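Local coordinates for G-protein interacting protein 1 (Dictyostelium discoideum, PDB 5Z1N) that probably binds heterotrimeric G proteins through their beta/gamma subunits and, in this C-terminal TNFAIP8-like domain, holds phospholipid in a pocket between its helices, at residues Leu17-Ile25 against Ala34-Leu45; Ala68-Ala79 against Ile94-Ala105. All coordinates share one frame; numbering follows the deposited sequence.

Contact 1. Residues Leu17-Ile25 against Ala34-Leu45. With PEF (di-palmitoyl-3-sn-phosphatidylethanolamine), chain B.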
loop_
_atom_site.group_PDB
_atom_site.type_symbol
_atom_site.label_atom_id
_atom_site.label_comp_id
_atom_site.label_asym_id
_atom_site.label_seq_id
_atom_site.Cartn_x
_atom_site.Cartn_y
_atom_site.Cartn_z
ATOM N N LEU A 17 -3.445 -3.110 -9.600
ATOM C CA LEU A 17 -3.292 -3.135 -8.147
ATOM C C LEU A 17 -3.990 -1.941 -7.499
ATOM O O LEU A 17 -4.754 -2.087 -6.531
ATOM C CB LEU A 17 -1.808 -3.150 -7.785
ATOM C CG LEU A 17 -1.140 -4.521 -7.786
ATOM C CD1 LEU A 17 0.371 -4.381 -7.839
ATOM C CD2 LEU A 17 -1.562 -5.280 -6.550
ATOM N N ILE A 18 -3.742 -0.744 -8.032
ATOM C CA ILE A 18 -4.341 0.455 -7.463
ATOM C C ILE A 18 -5.854 0.434 -7.631
ATOM O O ILE A 18 -6.586 0.906 -6.756
ATOM C CB ILE A 18 -3.704 1.703 -8.094
ATOM C CG1 ILE A 18 -2.200 1.706 -7.823
ATOM C CG2 ILE A 18 -4.337 2.970 -7.541
ATOM C CD1 ILE A 18 -1.468 2.865 -8.446
ATOM N N GLY A 19 -6.349 -0.119 -8.741
ATOM C CA GLY A 19 -7.786 -0.272 -8.902
ATOM C C GLY A 19 -8.404 -1.154 -7.832
ATOM O O GLY A 19 -9.458 -0.827 -7.274
ATOM N N SER A 20 -7.752 -2.280 -7.520
ATOM C CA SER A 20 -8.277 -3.162 -6.479
ATOM C C SER A 20 -8.300 -2.459 -5.122
ATOM O O SER A 20 -9.318 -2.482 -4.404
ATOM C CB SER A 20 -7.444 -4.444 -6.418
ATOM O OG SER A 20 -7.549 -5.167 -7.631
ATOM N N VAL A 21 -7.185 -1.813 -4.763
ATOM C CA VAL A 21 -7.140 -1.047 -3.518
ATOM C C VAL A 21 -8.259 -0.010 -3.486
ATOM O O VAL A 21 -8.971 0.133 -2.485
ATOM C CB VAL A 21 -5.761 -0.385 -3.347
ATOM C CG1 VAL A 21 -5.772 0.537 -2.145
ATOM C CG2 VAL A 21 -4.690 -1.440 -3.194
ATOM N N LYS A 22 -8.436 0.720 -4.591
ATOM C CA LYS A 22 -9.421 1.798 -4.622
ATOM C C LYS A 22 -10.832 1.268 -4.427
ATOM O O LYS A 22 -11.640 1.887 -3.725
ATOM C CB LYS A 22 -9.329 2.573 -5.933
ATOM C CG LYS A 22 -10.316 3.734 -6.010
ATOM C CD LYS A 22 -10.226 4.490 -7.325
ATOM C CE LYS A 22 -11.118 5.721 -7.292
ATOM N NZ LYS A 22 -11.095 6.505 -8.561
ATOM N N LYS A 23 -11.157 0.129 -5.045
ATOM C CA LYS A 23 -12.494 -0.425 -4.851
ATOM C C LYS A 23 -12.717 -0.807 -3.393
ATOM O O LYS A 23 -13.785 -0.529 -2.821
ATOM C CB LYS A 23 -12.712 -1.633 -5.763
ATOM C CG LYS A 23 -14.105 -2.241 -5.641
ATOM C CD LYS A 23 -14.458 -3.110 -6.842
ATOM C CE LYS A 23 -13.524 -4.309 -6.968
ATOM N NZ LYS A 23 -13.782 -5.088 -8.219
ATOM N N ILE A 24 -11.709 -1.421 -2.764
ATOM C CA ILE A 24 -11.856 -1.781 -1.354
ATOM C C ILE A 24 -12.047 -0.532 -0.492
ATOM O O ILE A 24 -12.905 -0.501 0.406
ATOM C CB ILE A 24 -10.652 -2.624 -0.900
ATOM C CG1 ILE A 24 -10.751 -4.024 -1.514
ATOM C CG2 ILE A 24 -10.592 -2.704 0.614
ATOM C CD1 ILE A 24 -9.480 -4.848 -1.415
ATOM N N ILE A 25 -11.272 0.522 -0.766
ATOM C CA ILE A 25 -11.410 1.763 -0.006
ATOM C C ILE A 25 -12.808 2.341 -0.178
ATOM O O ILE A 25 -13.427 2.800 0.792
ATOM C CB ILE A 25 -10.331 2.779 -0.421
ATOM C CG1 ILE A 25 -8.938 2.261 -0.078
ATOM C CG2 ILE A 25 -10.569 4.119 0.271
ATOM C CD1 ILE A 25 -7.841 3.214 -0.478
ATOM N N ALA A 34 -11.619 7.496 -1.423
ATOM C CA ALA A 34 -11.028 6.589 -2.405
ATOM C C ALA A 34 -10.324 7.357 -3.516
ATOM O O ALA A 34 -9.231 6.970 -3.951
ATOM C CB ALA A 34 -12.101 5.672 -2.986
ATOM N N ASN A 35 -10.939 8.443 -3.991
ATOM C CA ASN A 35 -10.313 9.262 -5.021
ATOM C C ASN A 35 -9.055 9.935 -4.488
ATOM O O ASN A 35 -8.017 9.965 -5.168
ATOM C CB ASN A 35 -11.309 10.305 -5.539
ATOM C CG ASN A 35 -12.468 9.682 -6.299
ATOM O OD1 ASN A 35 -12.357 8.576 -6.827
ATOM N ND2 ASN A 35 -13.587 10.393 -6.361
ATOM N N GLU A 36 -9.124 10.459 -3.261
ATOM C CA GLU A 36 -7.953 11.087 -2.657
ATOM C C GLU A 36 -6.814 10.090 -2.494
ATOM O O GLU A 36 -5.658 10.401 -2.796
ATOM C CB GLU A 36 -8.320 11.699 -1.302
ATOM C CG GLU A 36 -7.146 12.381 -0.601
ATOM C CD GLU A 36 -7.324 12.479 0.904
ATOM O OE1 GLU A 36 -8.230 11.816 1.451
ATOM O OE2 GLU A 36 -6.552 13.222 1.545
ATOM N N MET A 37 -7.122 8.885 -2.012
ATOM C CA MET A 37 -6.082 7.887 -1.798
ATOM C C MET A 37 -5.495 7.406 -3.118
ATOM O O MET A 37 -4.290 7.158 -3.205
ATOM C CB MET A 37 -6.635 6.716 -0.990
ATOM C CG MET A 37 -6.922 7.065 0.466
ATOM S SD MET A 37 -5.415 7.370 1.401
ATOM C CE MET A 37 -5.901 8.766 2.410
ATOM N N GLU A 38 -6.324 7.267 -4.157
ATOM C CA GLU A 38 -5.797 6.884 -5.465
ATOM C C GLU A 38 -4.827 7.937 -5.985
ATOM O O GLU A 38 -3.708 7.616 -6.420
ATOM C CB GLU A 38 -6.942 6.667 -6.459
ATOM C CG GLU A 38 -6.478 6.336 -7.874
ATOM C CD GLU A 38 -7.595 6.424 -8.905
ATOM O OE1 GLU A 38 -8.481 7.293 -8.763
ATOM O OE2 GLU A 38 -7.591 5.617 -9.859
ATOM N N LYS A 39 -5.237 9.210 -5.932
ATOM C CA LYS A 39 -4.346 10.288 -6.346
ATOM C C LYS A 39 -3.064 10.293 -5.522
ATOM O O LYS A 39 -1.971 10.479 -6.067
ATOM C CB LYS A 39 -5.060 11.634 -6.228
ATOM C CG LYS A 39 -4.233 12.816 -6.708
ATOM C CD LYS A 39 -5.046 14.103 -6.728
ATOM C CE LYS A 39 -5.057 14.777 -5.365
ATOM N NZ LYS A 39 -5.189 16.258 -5.482
ATOM N N ASN A 40 -3.179 10.091 -4.208
ATOM C CA ASN A 40 -2.008 10.146 -3.336
ATOM C C ASN A 40 -1.034 9.018 -3.649
ATOM O O ASN A 40 0.183 9.236 -3.734
ATOM C CB ASN A 40 -2.443 10.081 -1.872
ATOM C CG ASN A 40 -3.007 11.393 -1.370
ATOM O OD1 ASN A 40 -3.069 12.382 -2.102
ATOM N ND2 ASN A 40 -3.429 11.408 -0.108
ATOM N N ILE A 41 -1.554 7.800 -3.813
ATOM C CA ILE A 41 -0.708 6.657 -4.148
ATOM C C ILE A 41 0.024 6.914 -5.457
ATOM O O ILE A 41 1.245 6.724 -5.558
ATOM C CB ILE A 41 -1.552 5.371 -4.215
ATOM C CG1 ILE A 41 -2.049 4.974 -2.826
ATOM C CG2 ILE A 41 -0.753 4.229 -4.820
ATOM C CD1 ILE A 41 -2.986 3.793 -2.843
ATOM N N LEU A 42 -0.711 7.375 -6.475
ATOM C CA LEU A 42 -0.078 7.689 -7.752
ATOM C C LEU A 42 1.007 8.749 -7.594
ATOM O O LEU A 42 2.096 8.615 -8.153
ATOM C CB LEU A 42 -1.130 8.148 -8.759
ATOM C CG LEU A 42 -2.071 7.050 -9.253
ATOM C CD1 LEU A 42 -3.254 7.663 -9.985
ATOM C CD2 LEU A 42 -1.317 6.080 -10.146
ATOM N N LYS A 43 0.725 9.807 -6.834
ATOM C CA LYS A 43 1.672 10.908 -6.678
ATOM C C LYS A 43 2.963 10.439 -6.015
ATOM O O LYS A 43 4.072 10.719 -6.498
ATOM C CB LYS A 43 1.004 12.017 -5.868
ATOM C CG LYS A 43 1.913 13.086 -5.307
ATOM C CD LYS A 43 1.078 14.057 -4.482
ATOM C CE LYS A 43 1.750 15.405 -4.329
ATOM N NZ LYS A 43 0.799 16.420 -3.793
ATOM N N ILE A 44 2.834 9.710 -4.902
ATOM C CA ILE A 44 4.007 9.208 -4.191
ATOM C C ILE A 44 4.814 8.281 -5.091
ATOM O O ILE A 44 6.039 8.419 -5.218
ATOM C CB ILE A 44 3.579 8.499 -2.896
ATOM C CG1 ILE A 44 2.833 9.466 -1.976
ATOM C CG2 ILE A 44 4.793 7.895 -2.192
ATOM C CD1 ILE A 44 2.069 8.763 -0.877
ATOM N N LEU A 45 4.137 7.316 -5.723
ATOM C CA LEU A 45 4.825 6.372 -6.599
ATOM C C LEU A 45 5.566 7.093 -7.716
ATOM O O LEU A 45 6.754 6.842 -7.954
ATOM C CB LEU A 45 3.825 5.384 -7.194
ATOM C CG LEU A 45 3.291 4.270 -6.304
ATOM C CD1 LEU A 45 2.074 3.650 -6.972
ATOM C CD2 LEU A 45 4.374 3.229 -6.043
HETATM C C2 PEF B . 5.329 -0.701 -11.086
HETATM C C1 PEF B . 6.845 -0.551 -11.125
HETATM N N PEF B . 10.940 -4.781 -11.887
HETATM C C3 PEF B . 4.880 -2.014 -11.705
HETATM C C4 PEF B . 10.399 -2.549 -11.123
HETATM C C5 PEF B . 11.514 -3.554 -11.379
HETATM C C10 PEF B . 3.708 0.038 -9.496
HETATM C C11 PEF B . 3.295 0.359 -8.081
HETATM C C12 PEF B . 1.878 -0.113 -7.777
HETATM C C13 PEF B . 1.673 -0.045 -6.267
HETATM C C14 PEF B . 0.243 -0.338 -5.829
HETATM C C15 PEF B . 0.233 -0.594 -4.324
HETATM C C16 PEF B . -1.176 -0.779 -3.779
HETATM C C17 PEF B . -1.159 -1.412 -2.390
HETATM C C18 PEF B . -0.129 -0.761 -1.473
HETATM C C19 PEF B . -0.642 -0.669 -0.039
HETATM C C20 PEF B . -1.180 -2.002 0.471
HETATM C C21 PEF B . -2.573 -1.825 1.064
HETATM C C22 PEF B . -3.185 -3.162 1.462
HETATM C C23 PEF B . -4.689 -3.033 1.683
HETATM C C24 PEF B . -5.275 -4.341 2.201
HETATM C C25 PEF B . -6.786 -4.283 2.257
HETATM C C30 PEF B . 4.085 -3.559 -9.943
HETATM C C31 PEF B . 4.338 -4.672 -8.956
HETATM C C32 PEF B . 4.449 -4.102 -7.547
HETATM C C33 PEF B . 5.735 -3.306 -7.367
HETATM C C34 PEF B . 5.560 -2.231 -6.301
HETATM C C35 PEF B . 6.890 -1.564 -5.964
HETATM C C36 PEF B . 6.678 -0.165 -5.395
HETATM C C37 PEF B . 7.903 0.333 -4.635
HETATM C C38 PEF B . 7.738 1.799 -4.241
HETATM C C39 PEF B . 7.964 2.005 -2.747
HETATM C C40 PEF B . 7.843 3.474 -2.349
HETATM C C41 PEF B . 6.463 4.041 -2.660
HETATM C C42 PEF B . 5.361 3.346 -1.865
HETATM C C43 PEF B . 4.029 4.063 -2.049
HETATM C C44 PEF B . 2.905 3.363 -1.296
HETATM C C45 PEF B . 1.649 4.207 -1.306
HETATM O O4 PEF B . 3.038 0.388 -10.452
HETATM O O5 PEF B . 2.979 -3.052 -10.046
HETATM O O2 PEF B . 4.934 -0.705 -9.721
HETATM O O3 PEF B . 5.164 -3.052 -10.772
HETATM O O1P PEF B . 9.024 -0.876 -14.158
HETATM O O2P PEF B . 9.556 -0.060 -11.714
HETATM O O3P PEF B . 7.377 -1.244 -12.247
HETATM O O4P PEF B . 9.533 -2.479 -12.254
HETATM P P PEF B . 8.923 -1.051 -12.658
HETATM O O HOH W 1 -9.593 6.159 -11.585
#
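I18, K22 and I25 of helix 17-25 face helix 34-45 across an antiparallel crossing, the two short axes approaching to 9.2 Å with 154° between their N-to-C directions, and the backbones come nearest where I25 meets A34. I18 is a knob in a hole formed by E38, I41, L42 and L45. Its CD1 does most of the work: it lies 3.6 Å from CD2 of L42 and meets CD1 of L45 tip to tip, while the I41 side chain runs alongside that of I18 in the reverse sense. The CG2 branch turns instead to CG of E38, the two side chains set roughly perpendicular. Beside this apolar patch, K22 carries its charge out on a fully extended chain, with CG anti to the backbone N. Its NZ forms a salt bridge to OE1 of E38 at 2.7 Å, coming from above the carboxylate plane, 48° out of it. The same NZ donates to OD1 of N35 at 3.0 Å, with a C=O...N angle of 156°, so two oxygens from successive turns fix the ammonium. OE2 of E38 takes a hydrogen bond from a water and also pairs with K7, so each carboxylate oxygen has a lysine. Farther along, CG2 of I25 rests 3.7 Å from CA of A34 and its CD1 meets CB of M37. The residues touching the lipid here, L17, I18, V21, I44 and L45, are aliphatic: CG2 of V21 lies 3.6 Å from C17 of the phosphatidylethanolamine, and CD1 of L45 lies 3.7 Å from C11, which makes this helical hairpin one wall of the acyl-chain pocket. Helix 119-132 closes on V21, I25 and I41 through L132, helix 151-158 packs on L17 and V21, and helix 135-144 meets I25 through F137.

Contact 2. Residues Ala68-Ala79 against Ile94-Ala105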
loop_
_atom_site.group_PDB
_atom_site.type_symbol
_atom_site.label_atom_id
_atom_site.label_comp_id
_atom_site.label_asym_id
_atom_site.label_seq_id
_atom_site.Cartn_x
_atom_site.Cartn_y
_atom_site.Cartn_z
ATOM N N ALA A 68 10.264 -3.514 4.074
ATOM C CA ALA A 68 9.091 -3.237 4.893
ATOM C C ALA A 68 7.823 -3.587 4.132
ATOM O O ALA A 68 6.975 -4.345 4.625
ATOM C CB ALA A 68 9.081 -1.772 5.330
ATOM N N LEU A 69 7.719 -3.108 2.891
ATOM C CA LEU A 69 6.526 -3.383 2.104
ATOM C C LEU A 69 6.315 -4.881 1.979
ATOM O O LEU A 69 5.217 -5.389 2.230
ATOM C CB LEU A 69 6.640 -2.732 0.726
ATOM C CG LEU A 69 6.495 -1.210 0.693
ATOM C CD1 LEU A 69 6.744 -0.694 -0.713
ATOM C CD2 LEU A 69 5.119 -0.789 1.188
ATOM N N ARG A 70 7.388 -5.614 1.674
ATOM C CA ARG A 70 7.225 -7.046 1.477
ATOM C C ARG A 70 6.766 -7.706 2.766
ATOM O O ARG A 70 5.821 -8.507 2.756
ATOM C CB ARG A 70 8.524 -7.649 0.939
ATOM C CG ARG A 70 8.766 -7.226 -0.511
ATOM C CD ARG A 70 9.852 -8.019 -1.197
ATOM N NE ARG A 70 11.187 -7.625 -0.761
ATOM C CZ ARG A 70 12.048 -8.448 -0.173
ATOM N NH1 ARG A 70 11.713 -9.713 0.046
ATOM N NH2 ARG A 70 13.244 -8.010 0.191
ATOM N N ASP A 71 7.342 -7.288 3.903
ATOM C CA ASP A 71 6.861 -7.785 5.186
ATOM C C ASP A 71 5.365 -7.553 5.305
ATOM O O ASP A 71 4.593 -8.488 5.552
ATOM C CB ASP A 71 7.598 -7.104 6.339
ATOM C CG ASP A 71 8.938 -7.735 6.632
ATOM O OD1 ASP A 71 9.788 -7.050 7.237
ATOM O OD2 ASP A 71 9.146 -8.911 6.259
ATOM N N GLY A 72 4.937 -6.310 5.060
ATOM C CA GLY A 72 3.520 -6.007 5.117
ATOM C C GLY A 72 2.720 -6.934 4.233
ATOM O O GLY A 72 1.792 -7.607 4.697
ATOM N N PHE A 73 3.125 -7.039 2.960
ATOM C CA PHE A 73 2.388 -7.884 2.029
ATOM C C PHE A 73 2.302 -9.299 2.573
ATOM O O PHE A 73 1.213 -9.893 2.634
ATOM C CB PHE A 73 3.062 -7.881 0.652
ATOM C CG PHE A 73 3.089 -6.532 -0.025
ATOM C CD1 PHE A 73 2.304 -5.485 0.432
ATOM C CD2 PHE A 73 3.895 -6.322 -1.138
ATOM C CE1 PHE A 73 2.331 -4.249 -0.199
ATOM C CE2 PHE A 73 3.924 -5.089 -1.772
ATOM C CZ PHE A 73 3.140 -4.052 -1.300
ATOM N N ASN A 74 3.430 -9.804 3.080
ATOM C CA ASN A 74 3.479 -11.180 3.544
ATOM C C ASN A 74 2.461 -11.396 4.650
ATOM O O ASN A 74 1.683 -12.358 4.615
ATOM C CB ASN A 74 4.892 -11.506 4.022
ATOM C CG ASN A 74 5.125 -12.989 4.198
ATOM O OD1 ASN A 74 4.525 -13.819 3.514
ATOM N ND2 ASN A 74 6.009 -13.330 5.128
ATOM N N HIS A 75 2.402 -10.464 5.608
ATOM C CA HIS A 75 1.491 -10.662 6.730
ATOM C C HIS A 75 0.051 -10.599 6.257
ATOM O O HIS A 75 -0.785 -11.410 6.680
ATOM C CB HIS A 75 1.768 -9.640 7.833
ATOM C CG HIS A 75 3.055 -9.880 8.556
ATOM N ND1 HIS A 75 3.238 -10.947 9.407
ATOM C CD2 HIS A 75 4.220 -9.189 8.562
ATOM C CE1 HIS A 75 4.461 -10.908 9.903
ATOM N NE2 HIS A 75 5.078 -9.851 9.407
ATOM N N LEU A 76 -0.240 -9.689 5.323
ATOM C CA LEU A 76 -1.579 -9.665 4.752
ATOM C C LEU A 76 -1.888 -11.004 4.100
ATOM O O LEU A 76 -2.959 -11.585 4.332
ATOM C CB LEU A 76 -1.707 -8.516 3.754
ATOM C CG LEU A 76 -1.695 -7.115 4.379
ATOM C CD1 LEU A 76 -1.571 -6.053 3.303
ATOM C CD2 LEU A 76 -2.949 -6.884 5.214
ATOM N N ASP A 77 -0.919 -11.551 3.355
ATOM C CA ASP A 77 -1.116 -12.864 2.753
ATOM C C ASP A 77 -1.437 -13.893 3.826
ATOM O O ASP A 77 -2.416 -14.642 3.709
ATOM C CB ASP A 77 0.116 -13.272 1.951
ATOM C CG ASP A 77 -0.107 -14.542 1.155
ATOM O OD1 ASP A 77 0.720 -15.469 1.278
ATOM O OD2 ASP A 77 -1.115 -14.617 0.418
ATOM N N ARG A 78 -0.665 -13.887 4.919
ATOM C CA ARG A 78 -0.930 -14.829 6.001
ATOM C C ARG A 78 -2.353 -14.664 6.504
ATOM O O ARG A 78 -3.109 -15.640 6.605
ATOM C CB ARG A 78 0.070 -14.626 7.140
ATOM C CG ARG A 78 1.510 -14.934 6.770
ATOM C CD ARG A 78 2.404 -14.854 7.989
ATOM N NE ARG A 78 3.800 -15.141 7.674
ATOM C CZ ARG A 78 4.803 -14.966 8.527
ATOM N NH1 ARG A 78 4.564 -14.504 9.748
ATOM N NH2 ARG A 78 6.045 -15.251 8.159
ATOM N N ALA A 79 -2.758 -13.417 6.765
ATOM C CA ALA A 79 -4.100 -13.206 7.283
ATOM C C ALA A 79 -5.137 -13.578 6.242
ATOM O O ALA A 79 -6.202 -14.109 6.585
ATOM C CB ALA A 79 -4.276 -11.757 7.730
ATOM N N ILE A 94 -1.905 -11.270 13.499
ATOM C CA ILE A 94 -1.289 -11.198 12.177
ATOM C C ILE A 94 -1.443 -9.801 11.594
ATOM O O ILE A 94 -0.475 -9.193 11.119
ATOM C CB ILE A 94 -1.890 -12.256 11.233
ATOM C CG1 ILE A 94 -1.734 -13.665 11.809
ATOM C CG2 ILE A 94 -1.239 -12.161 9.861
ATOM C CD1 ILE A 94 -2.394 -14.745 10.962
ATOM N N LEU A 95 -2.666 -9.267 11.635
ATOM C CA LEU A 95 -2.933 -8.007 10.952
ATOM C C LEU A 95 -2.122 -6.878 11.568
ATOM O O LEU A 95 -1.595 -6.014 10.853
ATOM C CB LEU A 95 -4.431 -7.698 10.993
ATOM C CG LEU A 95 -5.317 -8.587 10.110
ATOM C CD1 LEU A 95 -6.790 -8.269 10.325
ATOM C CD2 LEU A 95 -4.946 -8.418 8.643
ATOM N N GLU A 96 -1.986 -6.891 12.896
ATOM C CA GLU A 96 -1.155 -5.900 13.564
ATOM C C GLU A 96 0.244 -5.878 12.972
ATOM O O GLU A 96 0.782 -4.804 12.676
ATOM C CB GLU A 96 -1.095 -6.184 15.065
ATOM C CG GLU A 96 -0.452 -5.077 15.873
ATOM C CD GLU A 96 -0.836 -5.131 17.335
ATOM O OE1 GLU A 96 -1.317 -6.196 17.783
ATOM O OE2 GLU A 96 -0.662 -4.108 18.032
ATOM N N LYS A 97 0.837 -7.057 12.753
ATOM C CA LYS A 97 2.177 -7.087 12.183
ATOM C C LYS A 97 2.190 -6.427 10.814
ATOM O O LYS A 97 3.058 -5.589 10.531
ATOM C CB LYS A 97 2.693 -8.524 12.113
ATOM C CG LYS A 97 3.052 -9.078 13.482
ATOM C CD LYS A 97 3.780 -10.406 13.396
ATOM C CE LYS A 97 4.247 -10.853 14.777
ATOM N NZ LYS A 97 5.179 -12.011 14.696
ATOM N N ALA A 98 1.188 -6.733 9.978
ATOM C CA ALA A 98 1.062 -6.034 8.705
ATOM C C ALA A 98 1.063 -4.530 8.929
ATOM O O ALA A 98 1.867 -3.798 8.333
ATOM C CB ALA A 98 -0.212 -6.473 7.981
ATOM N N SER A 99 0.210 -4.064 9.844
ATOM C CA SER A 99 0.121 -2.634 10.102
ATOM C C SER A 99 1.476 -2.094 10.526
ATOM O O SER A 99 1.961 -1.092 9.982
ATOM C CB SER A 99 -0.939 -2.356 11.169
ATOM O OG SER A 99 -1.171 -0.962 11.304
ATOM N N THR A 100 2.143 -2.805 11.439
ATOM C CA THR A 100 3.431 -2.324 11.915
ATOM C C THR A 100 4.429 -2.280 10.772
ATOM O O THR A 100 5.152 -1.288 10.608
ATOM C CB THR A 100 3.929 -3.201 13.060
ATOM O OG1 THR A 100 3.049 -3.045 14.181
ATOM C CG2 THR A 100 5.332 -2.794 13.476
ATOM N N ALA A 101 4.415 -3.307 9.914
ATOM C CA ALA A 101 5.327 -3.303 8.778
ATOM C C ALA A 101 5.080 -2.082 7.908
ATOM O O ALA A 101 6.025 -1.383 7.515
ATOM C CB ALA A 101 5.177 -4.589 7.967
ATOM N N LEU A 102 3.808 -1.761 7.661
ATOM C CA LEU A 102 3.548 -0.627 6.792
ATOM C C LEU A 102 3.958 0.674 7.471
ATOM O O LEU A 102 4.462 1.585 6.800
ATOM C CB LEU A 102 2.082 -0.622 6.361
ATOM C CG LEU A 102 1.786 -1.796 5.411
ATOM C CD1 LEU A 102 0.310 -1.871 5.022
ATOM C CD2 LEU A 102 2.664 -1.730 4.169
ATOM N N LYS A 103 3.841 0.744 8.804
ATOM C CA LYS A 103 4.344 1.920 9.505
ATOM C C LYS A 103 5.825 2.104 9.216
ATOM O O LYS A 103 6.268 3.212 8.882
ATOM C CB LYS A 103 4.085 1.801 11.009
ATOM C CG LYS A 103 4.611 2.971 11.860
ATOM C CD LYS A 103 4.004 4.309 11.447
ATOM C CE LYS A 103 2.487 4.311 11.610
ATOM N NZ LYS A 103 1.894 5.653 11.320
ATOM N N GLU A 104 6.591 1.008 9.257
ATOM C CA GLU A 104 8.005 1.102 8.919
ATOM C C GLU A 104 8.172 1.649 7.508
ATOM O O GLU A 104 8.893 2.633 7.292
ATOM C CB GLU A 104 8.672 -0.265 9.080
ATOM C CG GLU A 104 10.057 -0.384 8.469
ATOM C CD GLU A 104 11.123 0.400 9.212
ATOM O OE1 GLU A 104 10.831 0.959 10.289
ATOM O OE2 GLU A 104 12.265 0.450 8.710
ATOM N N ALA A 105 7.433 1.081 6.549
ATOM C CA ALA A 105 7.501 1.593 5.186
ATOM C C ALA A 105 7.192 3.081 5.165
ATOM O O ALA A 105 7.938 3.873 4.571
ATOM C CB ALA A 105 6.540 0.824 4.278
#
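Close backbone packing comes first: A101 CB lies 3.4 Å from the N of G72, and the axes of 68-79 and 94-105 approach to 7.8 Å at 163°, nearly antiparallel. A side chain on G72 would run into CD2 of L102, so the small residues G72, A98 and A101 are what permit this spacing. A68 adds to the same seam, its CB 3.5 Å from the N of A105 and also against CG of E104. At the other end CG2 of I94 presses on the O of H75 at 3.3 Å.

Leucines make the apolar flank. CD2 of L69 touches CB of A105 and CD2 of L102, the two leucines standing roughly perpendicular, while L76 reaches CB of A98 with its CD2 and A79 CB meets CD2 of L95 at 3.5 Å. This is an antiparallel helix pair within the all-helical TNFAIP8-like fold, and L69 and L76 also touch the bound phosphatidylethanolamine, so their flank belongs to the lipid pocket; A98 and L102 are backed by F138 of helix 135-144.

The aromatic contact is a CH-pi interaction on the partly exposed flank. CB of K97 stands 3.6 Å from the centroid of the H75 ring, only 7° off its normal, and CD continues over CE1. With CG of H75 anti to the carbonyl carbon (chi1 -71°), the ring lies beneath the lysine chain. Were H75 replaced by an alanine, the K97 methylenes would probably lose their aromatic platform and that chain be freer to turn.

Contacts 1 and 2 lie on opposite sides of the chain's centre, 18 Å apart between centres and about 7 Å at their nearest atoms, without touching. They follow in series along the chain, each joining two successive helices, and both give apolar residues to the same phosphatidylethanolamine pocket. Contact 1 is the more buried, with bulky isoleucines and leucines interlocking at wider axis spacing and a charged, hydrogen-bonded edge. Contact 2 is partly buried and closer-packed: glycine and alanines bring the backbones together, and its more exposed edge relies on ring-to-aliphatic packing instead of a salt bridge. Helices 135-144 and 151-158 touch both pairs.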